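Local coordinates for putative peptidyl-arginine deiminase family protein (Campylobacter jejuni subsp. jejuni serotype O:2, PDB 6B2W) that probably hydrolyses agmatine to N-carbamoylputrescine and ammonia, as an agmatine deiminase of polyamine biosynthesis, and is captured here with agmatine bound, at residues 110-115 and 202-207; 31-36 and 84-89; 141-146 and 167-172; 196-201 and 233-238. The protein carries 1 engineered substitution. All blocks are in the same frame, centred on the assembly; numbering follows the deposited sequence.

Contact 1. Residues 110-115 and 202-207; sequences NAWGNK and DDTDHH. With AG2 (agmatine), chain C.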
# COMPACT_ATOMS: atom_id res chain seq x y z
N ASN A 110 -3.86 12.04 8.47
CA ASN A 110 -4.80 13.16 8.33
C ASN A 110 -5.63 13.10 7.04
O ASN A 110 -6.15 14.13 6.59
CB ASN A 110 -4.05 14.51 8.43
CG ASN A 110 -3.20 14.82 7.22
OD1 ASN A 110 -2.89 13.95 6.40
ND2 ASN A 110 -2.80 16.08 7.09
N ALA A 111 -5.77 11.91 6.47
CA ALA A 111 -6.51 11.69 5.22
C ALA A 111 -6.02 12.57 4.07
O ALA A 111 -6.79 13.34 3.49
CB ALA A 111 -8.01 11.87 5.44
N TRP A 112 -4.73 12.46 3.76
CA TRP A 112 -4.16 13.00 2.52
C TRP A 112 -4.28 14.53 2.40
O TRP A 112 -4.52 15.06 1.31
CB TRP A 112 -4.79 12.30 1.31
CG TRP A 112 -4.93 10.82 1.52
CD1 TRP A 112 -3.92 9.90 1.50
CD2 TRP A 112 -6.13 10.10 1.81
NE1 TRP A 112 -4.43 8.65 1.75
CE2 TRP A 112 -5.78 8.74 1.95
CE3 TRP A 112 -7.47 10.47 1.97
CZ2 TRP A 112 -6.72 7.75 2.24
CZ3 TRP A 112 -8.41 9.48 2.25
CH2 TRP A 112 -8.03 8.14 2.38
N GLY A 113 -4.08 15.22 3.52
CA GLY A 113 -4.21 16.67 3.59
C GLY A 113 -5.60 17.10 4.01
O GLY A 113 -6.16 18.04 3.44
N ASN A 114 -6.16 16.42 5.00
CA ASN A 114 -7.51 16.70 5.50
C ASN A 114 -8.58 16.79 4.40
O ASN A 114 -9.51 17.59 4.49
CB ASN A 114 -7.49 17.98 6.36
CG ASN A 114 -6.61 17.85 7.59
OD1 ASN A 114 -5.60 18.54 7.72
ND2 ASN A 114 -6.98 16.95 8.49
N LYS A 115 -8.44 15.95 3.37
CA LYS A 115 -9.41 15.89 2.27
C LYS A 115 -10.71 15.21 2.73
O LYS A 115 -11.78 15.49 2.19
CB LYS A 115 -8.84 15.13 1.07
CG LYS A 115 -7.73 15.86 0.32
CD LYS A 115 -7.44 15.16 -1.00
CE LYS A 115 -6.36 15.85 -1.80
NZ LYS A 115 -5.00 15.34 -1.48
N ASP A 202 -6.17 9.46 -8.98
CA ASP A 202 -5.48 9.40 -7.70
C ASP A 202 -5.63 10.73 -6.97
O ASP A 202 -5.18 11.77 -7.45
CB ASP A 202 -3.99 9.08 -7.92
CG ASP A 202 -3.27 8.72 -6.64
OD1 ASP A 202 -3.80 7.93 -5.83
OD2 ASP A 202 -2.13 9.20 -6.47
N ASP A 203 -6.27 10.69 -5.80
CA ASP A 203 -6.52 11.89 -5.00
C ASP A 203 -5.60 11.97 -3.78
O ASP A 203 -5.90 12.65 -2.80
CB ASP A 203 -7.98 11.94 -4.56
CG ASP A 203 -8.38 10.74 -3.72
OD1 ASP A 203 -7.56 10.24 -2.93
OD2 ASP A 203 -9.54 10.29 -3.86
N THR A 204 -4.47 11.26 -3.85
CA THR A 204 -3.58 11.11 -2.71
C THR A 204 -2.28 11.90 -2.91
O THR A 204 -1.37 11.82 -2.08
CB THR A 204 -3.27 9.61 -2.49
OG1 THR A 204 -2.82 9.39 -1.14
CG2 THR A 204 -2.21 9.14 -3.44
N ASP A 205 -2.20 12.64 -4.01
CA ASP A 205 -1.03 13.45 -4.36
C ASP A 205 0.17 12.60 -4.80
O ASP A 205 1.31 12.89 -4.44
CB ASP A 205 -0.64 14.39 -3.21
CG ASP A 205 -1.80 15.25 -2.74
OD1 ASP A 205 -2.30 16.06 -3.55
OD2 ASP A 205 -2.23 15.10 -1.57
N HIS A 206 -0.10 11.56 -5.59
CA HIS A 206 0.92 10.81 -6.35
C HIS A 206 1.66 9.73 -5.54
O HIS A 206 2.88 9.60 -5.64
CB HIS A 206 1.96 11.76 -6.98
CG HIS A 206 1.39 12.79 -7.90
ND1 HIS A 206 0.03 13.05 -8.01
CD2 HIS A 206 2.00 13.64 -8.75
CE1 HIS A 206 -0.16 14.01 -8.89
NE2 HIS A 206 1.02 14.39 -9.36
N HIS A 207 0.91 8.95 -4.77
CA HIS A 207 1.48 7.86 -3.97
C HIS A 207 2.35 6.93 -4.80
O HIS A 207 1.96 6.52 -5.89
CB HIS A 207 0.38 7.01 -3.36
CG HIS A 207 0.02 7.39 -1.96
ND1 HIS A 207 -0.70 6.56 -1.14
CD2 HIS A 207 0.29 8.51 -1.24
CE1 HIS A 207 -0.88 7.15 0.03
NE2 HIS A 207 -0.29 8.33 -0.00
N AG2 C . -11.29 8.41 -0.60
CA AG2 C . -10.12 8.70 -1.43
CB AG2 C . -8.89 7.93 -0.94
CG AG2 C . -8.16 7.25 -2.10
CD AG2 C . -7.25 6.15 -1.57
NE AG2 C . -5.84 6.47 -1.83
CZ AG2 C . -4.82 5.67 -1.51
NH1 AG2 C . -3.57 6.02 -1.78
NH2 AG2 C . -5.03 4.51 -0.88
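K115 and D205 form the charged tie of this contact, a salt bridge of 2.8 Å between K115 NZ and D205 OD2. Lysine suits the place because its long chain, bent at its last torsion (chi4 90°), brings one ammonium to three oxygens. NZ also donates to D203 O at 3.1 Å, from well above that carbonyl's plane, and to W112 O at 2.8 Å. D205 OD2 has further partners in R169 and N168.

The aromatic part belongs to the agmatine pocket. W112 lays one ring face on the ligand's aliphatic chain, with W112 CH2 3.4 Å from agmatine CB, while its NE1 is hydrogen-bonded to D90. T204 OG1 lies obliquely beside the indole and 3.5 Å from agmatine NH1. H207 CE1 comes to the edge of the indole, and H207 ND1 lies 3.0 Å from agmatine NH1; the other nitrogen of H207 is held by E145. D203 lies alongside the ligand chain, its OD1 3.2 Å from agmatine CG, and N318 ND2 is hydrogen-bonded to its OD2.

The backbone carrying W112, A111 to N114, has positive phi and psi throughout, a left-handed helical turn in which N114 N bonds to N110 O at 2.8 Å; glycine is the natural residue for G113, at phi 93°. The turn follows strand 101-108 and precedes helix 119-122, and it faces the long connection between strands 190-194 and 212-216.

Contact 2. Residues 31-36 and 84-89; sequences SDWNPY and NDTWIR. With AG2 (agmatine), chain C.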
# COMPACT_ATOMS: atom_id res chain seq x y z
N SER A 31 -19.60 4.76 5.46
CA SER A 31 -18.42 5.16 4.70
C SER A 31 -18.84 5.71 3.35
O SER A 31 -20.02 5.64 2.99
CB SER A 31 -17.47 3.97 4.52
OG SER A 31 -18.11 2.90 3.84
N ASP A 32 -17.88 6.25 2.60
CA ASP A 32 -18.12 6.74 1.24
C ASP A 32 -18.48 5.62 0.24
O ASP A 32 -18.81 5.90 -0.91
CB ASP A 32 -16.90 7.52 0.72
CG ASP A 32 -16.70 8.85 1.44
OD1 ASP A 32 -17.61 9.29 2.17
OD2 ASP A 32 -15.62 9.47 1.27
N TRP A 33 -18.41 4.37 0.69
CA TRP A 33 -18.81 3.22 -0.12
C TRP A 33 -20.32 3.01 -0.22
O TRP A 33 -20.77 2.12 -0.94
CB TRP A 33 -18.18 1.94 0.45
CG TRP A 33 -16.69 1.88 0.34
CD1 TRP A 33 -15.79 1.96 1.36
CD2 TRP A 33 -15.92 1.73 -0.86
NE1 TRP A 33 -14.51 1.87 0.87
CE2 TRP A 33 -14.56 1.72 -0.49
CE3 TRP A 33 -16.26 1.59 -2.21
CZ2 TRP A 33 -13.53 1.59 -1.42
CZ3 TRP A 33 -15.23 1.46 -3.14
CH2 TRP A 33 -13.89 1.46 -2.74
N ASN A 34 -21.11 3.82 0.48
CA ASN A 34 -22.56 3.61 0.62
C ASN A 34 -23.35 3.40 -0.69
O ASN A 34 -24.17 2.48 -0.76
CB ASN A 34 -23.19 4.75 1.41
CG ASN A 34 -24.67 4.53 1.67
OD1 ASN A 34 -25.52 5.05 0.94
ND2 ASN A 34 -24.98 3.75 2.70
N PRO A 35 -23.13 4.25 -1.71
CA PRO A 35 -23.94 4.16 -2.94
C PRO A 35 -23.74 2.87 -3.75
O PRO A 35 -24.53 2.60 -4.66
CB PRO A 35 -23.48 5.37 -3.76
CG PRO A 35 -22.72 6.25 -2.82
CD PRO A 35 -22.13 5.33 -1.80
N TYR A 36 -22.68 2.12 -3.45
CA TYR A 36 -22.44 0.82 -4.07
C TYR A 36 -21.74 -0.08 -3.06
O TYR A 36 -20.71 -0.70 -3.35
CB TYR A 36 -21.60 1.00 -5.35
CG TYR A 36 -20.69 2.21 -5.32
CD1 TYR A 36 -19.54 2.22 -4.54
CD2 TYR A 36 -20.98 3.34 -6.08
CE1 TYR A 36 -18.70 3.32 -4.52
CE2 TYR A 36 -20.15 4.45 -6.07
CZ TYR A 36 -19.01 4.43 -5.29
OH TYR A 36 -18.19 5.54 -5.27
N ASN A 84 -13.42 5.62 9.71
CA ASN A 84 -13.90 6.59 8.71
C ASN A 84 -13.97 5.94 7.34
O ASN A 84 -14.97 6.08 6.64
CB ASN A 84 -12.97 7.80 8.63
CG ASN A 84 -12.93 8.61 9.91
OD1 ASN A 84 -11.88 8.74 10.54
ND2 ASN A 84 -14.07 9.16 10.30
N ASP A 85 -12.91 5.23 6.97
CA ASP A 85 -12.79 4.63 5.65
C ASP A 85 -12.01 3.30 5.68
O ASP A 85 -11.66 2.80 6.75
CB ASP A 85 -12.14 5.63 4.68
CG ASP A 85 -12.64 5.48 3.25
OD1 ASP A 85 -13.23 4.43 2.91
OD2 ASP A 85 -12.42 6.41 2.45
N THR A 86 -11.73 2.76 4.50
CA THR A 86 -11.25 1.40 4.33
C THR A 86 -9.78 1.28 3.89
O THR A 86 -9.28 0.18 3.71
CB THR A 86 -12.11 0.70 3.26
OG1 THR A 86 -12.06 1.45 2.04
CG2 THR A 86 -13.54 0.60 3.73
N TRP A 87 -9.11 2.42 3.71
CA TRP A 87 -7.77 2.44 3.13
C TRP A 87 -6.70 2.28 4.22
O TRP A 87 -5.98 3.22 4.55
CB TRP A 87 -7.56 3.73 2.33
CG TRP A 87 -8.64 3.97 1.32
CD1 TRP A 87 -9.63 4.91 1.38
CD2 TRP A 87 -8.87 3.23 0.12
NE1 TRP A 87 -10.44 4.82 0.28
CE2 TRP A 87 -10.00 3.79 -0.51
CE3 TRP A 87 -8.23 2.14 -0.49
CZ2 TRP A 87 -10.49 3.30 -1.72
CZ3 TRP A 87 -8.73 1.66 -1.69
CH2 TRP A 87 -9.85 2.24 -2.29
N ILE A 88 -6.61 1.07 4.75
CA ILE A 88 -5.72 0.75 5.87
C ILE A 88 -4.22 0.79 5.52
O ILE A 88 -3.38 0.92 6.41
CB ILE A 88 -6.09 -0.62 6.50
CG1 ILE A 88 -5.41 -0.80 7.86
CG2 ILE A 88 -5.74 -1.77 5.57
CD1 ILE A 88 -6.04 -1.89 8.70
N ARG A 89 -3.89 0.68 4.24
CA ARG A 89 -2.51 0.86 3.79
C ARG A 89 -1.93 2.18 4.29
O ARG A 89 -0.74 2.26 4.59
CB ARG A 89 -2.45 0.82 2.26
CG ARG A 89 -1.07 1.06 1.65
CD ARG A 89 -0.03 0.07 2.13
NE ARG A 89 -0.39 -1.31 1.81
CZ ARG A 89 0.35 -2.38 2.11
NH1 ARG A 89 1.52 -2.24 2.72
NH2 ARG A 89 -0.08 -3.59 1.77
N AG2 C . -11.29 8.41 -0.60
CA AG2 C . -10.12 8.70 -1.43
CB AG2 C . -8.89 7.93 -0.94
CG AG2 C . -8.16 7.25 -2.10
CD AG2 C . -7.25 6.15 -1.57
NE AG2 C . -5.84 6.47 -1.83
CZ AG2 C . -4.82 5.67 -1.51
NH1 AG2 C . -3.57 6.02 -1.78
NH2 AG2 C . -5.03 4.51 -0.88
O HOH W 1 -13.50 7.59 0.49
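S31 and D85 bring the two backbones closest, CA to CA 5.7 Å, where a type I beta turn runs from S31 to N34. The turn presents W33 to the 84-89 loop. Its indole NE1 donates to T86 OG1 at 2.7 Å, nearly straight (160°), with the hydroxyl in plane at the ring's edge. A branched threonine fits here: OG1 accepts from W33 and gives its own proton, weakly, to D85 OD1, while T86 CG2 packs beside W33 CD1 and NE1, out of the ring plane and 3.3 Å from NE1.

W87 is the centre of an inverse gamma turn, a tight bend in one of the loops that line the agmatine pocket of this pentein-type (guanidino-group modifying) fold. Its ring lies between two groups: T86 OG1 over the centre of one face and, over the centre of the other, agmatine CD at 3.7 Å. A broad, flat indole suits the ligand's methylene chain. W33 reaches the far rim of this ring, W33 CZ2 to W87 CZ2 3.5 Å, with the ring planes at 46°.

D85 OD1 accepts from T86 N at 2.8 Å, and D85 OD2 lies 3.8 Å from agmatine N, where its negative charge would probably favour the ligand's ammonium. A water bridges D85 OD2 and D32 OD2, two carboxylate oxygens 4.6 Å apart, and lies close to that same ligand nitrogen.

Contact 3. Residues 141-146 and 167-172; sequences DFILEG and ENRNSH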
# COMPACT_ATOMS: atom_id res chain seq x y z
N ASP A 141 5.51 11.14 15.88
CA ASP A 141 4.85 12.43 15.71
C ASP A 141 5.19 12.97 14.32
O ASP A 141 6.00 13.88 14.17
CB ASP A 141 5.32 13.39 16.82
CG ASP A 141 4.34 14.52 17.09
OD1 ASP A 141 3.57 14.90 16.18
OD2 ASP A 141 4.34 15.03 18.24
N PHE A 142 4.55 12.39 13.31
CA PHE A 142 4.89 12.65 11.91
C PHE A 142 3.80 12.11 10.98
O PHE A 142 3.42 10.95 11.08
CB PHE A 142 6.23 11.99 11.57
CG PHE A 142 6.75 12.33 10.20
CD1 PHE A 142 7.52 13.47 10.00
CD2 PHE A 142 6.48 11.51 9.12
CE1 PHE A 142 8.01 13.78 8.74
CE2 PHE A 142 6.96 11.81 7.85
CZ PHE A 142 7.73 12.95 7.66
N ILE A 143 3.31 12.97 10.09
CA ILE A 143 2.26 12.59 9.14
C ILE A 143 2.85 11.74 8.02
O ILE A 143 3.74 12.20 7.29
CB ILE A 143 1.56 13.83 8.53
CG1 ILE A 143 0.87 14.66 9.63
CG2 ILE A 143 0.53 13.41 7.48
CD1 ILE A 143 0.39 16.03 9.19
N LEU A 144 2.37 10.51 7.89
CA LEU A 144 2.83 9.60 6.85
C LEU A 144 1.80 8.53 6.53
O LEU A 144 1.15 8.00 7.44
CB LEU A 144 4.13 8.92 7.29
CG LEU A 144 4.83 8.06 6.23
CD1 LEU A 144 5.57 8.95 5.24
CD2 LEU A 144 5.79 7.08 6.88
N GLU A 145 1.65 8.23 5.25
CA GLU A 145 0.85 7.09 4.79
C GLU A 145 1.77 5.99 4.29
O GLU A 145 2.75 6.25 3.61
CB GLU A 145 -0.10 7.50 3.66
CG GLU A 145 -1.03 8.66 3.98
CD GLU A 145 -0.44 10.01 3.62
OE1 GLU A 145 0.11 10.14 2.50
OE2 GLU A 145 -0.53 10.95 4.44
N GLY A 146 1.44 4.74 4.64
CA GLY A 146 2.21 3.58 4.18
C GLY A 146 2.25 3.40 2.68
O GLY A 146 3.22 2.87 2.13
N GLU A 167 2.43 20.72 0.63
CA GLU A 167 2.15 21.65 1.72
C GLU A 167 1.05 21.14 2.66
O GLU A 167 0.98 21.56 3.82
CB GLU A 167 1.79 23.04 1.18
CG GLU A 167 0.43 23.12 0.49
CD GLU A 167 0.24 24.41 -0.31
OE1 GLU A 167 1.20 24.84 -0.99
OE2 GLU A 167 -0.87 24.98 -0.26
N ASN A 168 0.20 20.23 2.17
CA ASN A 168 -0.85 19.63 3.00
C ASN A 168 -0.38 18.49 3.92
O ASN A 168 -1.18 17.96 4.70
CB ASN A 168 -2.03 19.16 2.11
CG ASN A 168 -1.68 17.97 1.23
OD1 ASN A 168 -0.56 17.47 1.25
ND2 ASN A 168 -2.66 17.51 0.45
N ARG A 169 0.90 18.11 3.82
CA ARG A 169 1.47 17.05 4.68
C ARG A 169 2.30 17.65 5.83
O ARG A 169 1.73 18.17 6.78
CB ARG A 169 2.32 16.09 3.83
CG ARG A 169 1.56 15.30 2.79
CD ARG A 169 0.34 14.60 3.36
NE ARG A 169 0.00 13.40 2.60
CZ ARG A 169 -0.54 13.40 1.38
NH1 ARG A 169 -0.83 14.53 0.75
NH2 ARG A 169 -0.79 12.24 0.78
N ASN A 170 3.63 17.55 5.75
CA ASN A 170 4.53 18.06 6.77
C ASN A 170 5.23 19.30 6.25
O ASN A 170 6.45 19.33 6.09
CB ASN A 170 5.55 16.99 7.17
CG ASN A 170 4.90 15.79 7.84
OD1 ASN A 170 4.25 15.92 8.88
ND2 ASN A 170 5.08 14.61 7.25
N SER A 171 4.42 20.32 5.97
CA SER A 171 4.89 21.59 5.41
C SER A 171 6.00 22.25 6.23
O SER A 171 6.87 22.92 5.67
CB SER A 171 3.72 22.57 5.29
OG SER A 171 2.96 22.58 6.49
N HIS A 172 5.95 22.07 7.54
CA HIS A 172 6.90 22.71 8.46
C HIS A 172 8.35 22.21 8.37
O HIS A 172 9.22 22.76 9.05
CB HIS A 172 6.40 22.63 9.91
CG HIS A 172 6.38 21.24 10.48
ND1 HIS A 172 5.30 20.39 10.35
CD2 HIS A 172 7.31 20.56 11.19
CE1 HIS A 172 5.57 19.25 10.95
NE2 HIS A 172 6.78 19.33 11.47
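N170 lays its side-chain amide over one face of F142, with ND2 3.2 Å from F142 CZ and the amide and ring planes 30° apart. The same amide makes a two-point pairing with the backbone N-H and C=O of I143, in the loop after edge strand 138-141 of the pentein-type fold. Its ND2 donates to I143 O at 2.8 Å, in the carbonyl plane and on a lone pair, and its OD1 takes a weak bond from I143 N. Asparagine is apt because its short side chain carries a donor and an acceptor, and chi1 (-65°) swings CG away from its own carbonyl carbon toward this backbone. I143 CD1 lies against the R169 carbonyl, 3.5 Å from R169 O.

Farther along, R169 grips E145 side-on with two nitrogens. R169 NH2 donates to E145 OE1 at 2.9 Å (161°), within the guanidinium plane, while R169 NE reaches E145 OE2 at 3.1 Å on its syn side. Arginine suits a buried junction that needs several donors: NH1 also meets D205, and NH2 reaches T204 O. E145 is about 7 Å from agmatine and touches the pocket indirectly, as its OE1 also bonds H207 NE2; the carboxylate probably helps orient that histidine. At the guanidinium edge, R169 NH1 donates to N168 OD1 at 3.0 Å, with that oxygen in the guanidinium plane.

Contact 4. Residues 196-201 and 233-238; sequences NGFIKG and YLPLQK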
# COMPACT_ATOMS: atom_id res chain seq x y z
N ASN A 196 8.68 12.87 -11.26
CA ASN A 196 7.63 12.75 -12.26
C ASN A 196 6.73 11.54 -12.07
O ASN A 196 7.13 10.54 -11.46
CB ASN A 196 8.26 12.67 -13.65
CG ASN A 196 8.84 13.99 -14.11
OD1 ASN A 196 10.05 14.13 -14.25
ND2 ASN A 196 7.98 14.97 -14.33
N GLY A 197 5.51 11.63 -12.59
CA GLY A 197 4.60 10.50 -12.67
C GLY A 197 3.38 10.64 -11.79
O GLY A 197 3.46 11.14 -10.67
N PHE A 198 2.24 10.21 -12.32
CA PHE A 198 0.98 10.15 -11.57
C PHE A 198 0.00 9.19 -12.24
O PHE A 198 0.25 8.71 -13.35
CB PHE A 198 0.35 11.54 -11.46
CG PHE A 198 0.02 12.17 -12.78
CD1 PHE A 198 0.96 12.97 -13.44
CD2 PHE A 198 -1.22 11.98 -13.37
CE1 PHE A 198 0.65 13.55 -14.65
CE2 PHE A 198 -1.53 12.57 -14.58
CZ PHE A 198 -0.59 13.36 -15.23
N ILE A 199 -1.10 8.91 -11.56
CA ILE A 199 -2.23 8.18 -12.14
C ILE A 199 -3.48 9.04 -11.93
O ILE A 199 -3.73 9.55 -10.84
CB ILE A 199 -2.41 6.79 -11.49
CG1 ILE A 199 -1.14 5.95 -11.62
CG2 ILE A 199 -3.59 6.06 -12.12
CD1 ILE A 199 -0.80 5.49 -13.02
N LYS A 200 -4.30 9.16 -12.98
CA LYS A 200 -5.35 10.17 -13.06
C LYS A 200 -6.60 9.60 -12.42
O LYS A 200 -7.14 8.60 -12.90
CB LYS A 200 -5.62 10.55 -14.52
CG LYS A 200 -6.75 11.56 -14.71
CD LYS A 200 -6.35 12.96 -14.27
CE LYS A 200 -7.46 13.96 -14.55
NZ LYS A 200 -7.08 15.35 -14.16
N GLY A 201 -7.05 10.25 -11.36
CA GLY A 201 -8.06 9.69 -10.47
C GLY A 201 -7.49 9.54 -9.07
O GLY A 201 -8.23 9.50 -8.09
N TYR A 233 1.42 9.73 -20.86
CA TYR A 233 2.59 9.34 -21.66
C TYR A 233 3.91 9.91 -21.15
O TYR A 233 4.73 9.17 -20.60
CB TYR A 233 2.42 9.66 -23.15
CG TYR A 233 3.52 9.04 -23.98
CD1 TYR A 233 3.52 7.68 -24.24
CD2 TYR A 233 4.57 9.81 -24.49
CE1 TYR A 233 4.53 7.09 -25.00
CE2 TYR A 233 5.58 9.23 -25.24
CZ TYR A 233 5.55 7.87 -25.49
OH TYR A 233 6.54 7.27 -26.24
N LEU A 234 4.13 11.21 -21.32
CA LEU A 234 5.44 11.79 -20.99
C LEU A 234 5.72 11.94 -19.47
O LEU A 234 6.88 11.94 -19.07
CB LEU A 234 5.72 13.09 -21.77
CG LEU A 234 4.99 14.41 -21.49
CD1 LEU A 234 5.49 15.08 -20.22
CD2 LEU A 234 5.19 15.35 -22.67
N PRO A 235 4.66 12.08 -18.64
CA PRO A 235 4.92 11.98 -17.20
C PRO A 235 5.55 10.65 -16.78
O PRO A 235 6.50 10.65 -16.00
CB PRO A 235 3.53 12.13 -16.59
CG PRO A 235 2.79 12.97 -17.56
CD PRO A 235 3.30 12.56 -18.92
N LEU A 236 5.03 9.55 -17.31
CA LEU A 236 5.58 8.22 -17.00
C LEU A 236 6.87 7.92 -17.76
O LEU A 236 7.68 7.12 -17.30
CB LEU A 236 4.54 7.13 -17.27
CG LEU A 236 3.25 7.22 -16.44
CD1 LEU A 236 2.26 6.17 -16.91
CD2 LEU A 236 3.52 7.05 -14.95
N GLN A 237 7.06 8.54 -18.93
CA GLN A 237 8.32 8.42 -19.67
C GLN A 237 9.47 9.09 -18.92
O GLN A 237 10.55 8.53 -18.80
CB GLN A 237 8.21 9.03 -21.07
CG GLN A 237 7.40 8.18 -22.04
CD GLN A 237 8.11 6.89 -22.42
OE1 GLN A 237 9.29 6.90 -22.76
NE2 GLN A 237 7.39 5.78 -22.37
N LYS A 238 9.22 10.30 -18.42
CA LYS A 238 10.20 11.00 -17.58
C LYS A 238 10.49 10.22 -16.30
O LYS A 238 11.64 10.17 -15.85
CB LYS A 238 9.72 12.41 -17.24
CG LYS A 238 9.76 13.39 -18.40
CD LYS A 238 9.10 14.70 -18.00
CE LYS A 238 9.05 15.69 -19.15
NZ LYS A 238 8.13 16.82 -18.84
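N196 rests on the helix: N196 CB lies 3.6 Å from P235 O, and N196 CG is equally far from K238 CB. Its backbone N is tied to E242 farther along the same helix. K238 meets it with the base of its chain, which then runs extended with its amine leading away, as suits a lysine at the surface.

G197 makes the closest backbone approach, its CA 4.8 Å from P235 CA. At phi 113° a side chain would be jammed against the preceding carbonyl oxygen, so glycine is the residue for this conformation. L236 CD2 packs at 4.3 Å from G197 CA.

F198 carries the main apolar contact. F198 CE1 touches P235 CG at 3.7 Å, the proline meeting the ring obliquely. Chi1 near +60° places CG between the backbone N and the carbonyl carbon and brings the ring beside the proline. P235 is well placed in the first turn of its helix, where the lack of an N-H costs no helical bond. The carbonyl oxygen of F198 lies 4.0 Å from L236 CD2.

I199 turns its CB away from the helix and packs on T210, while L236 touches L211, both in the same connection between strands 190-194 and 212-216. The contact is mainly van der Waals packing, with no hydrogen bond between the two segments, of that connection's first part against the opening turn of helix 233-244, which itself follows strand 219-224.

Agmatine joins contacts 1 and 2, whose centres are 14 Å apart: their tryptophans touch, W112 CH2 to W87 CD1 3.7 Å, and both hold the ligand. W87 also touches S323, the engineered serine of the pocket. Contact 3, nested in the loop closed by contact 1 and centred 10 Å from it, forms a second shell; R169 NH1 reaches D205 OD2 at 2.8 Å, so one aspartate serves both contacts. Contact 4 is more peripheral, about 17 Å from contact 1 between centres, but its 196-201 segment runs straight into 202-207, and H206 CD2 packs 3.5 Å from G197 O. Contacts 2 and 4 do not touch, with nearest atoms about 9 Å apart.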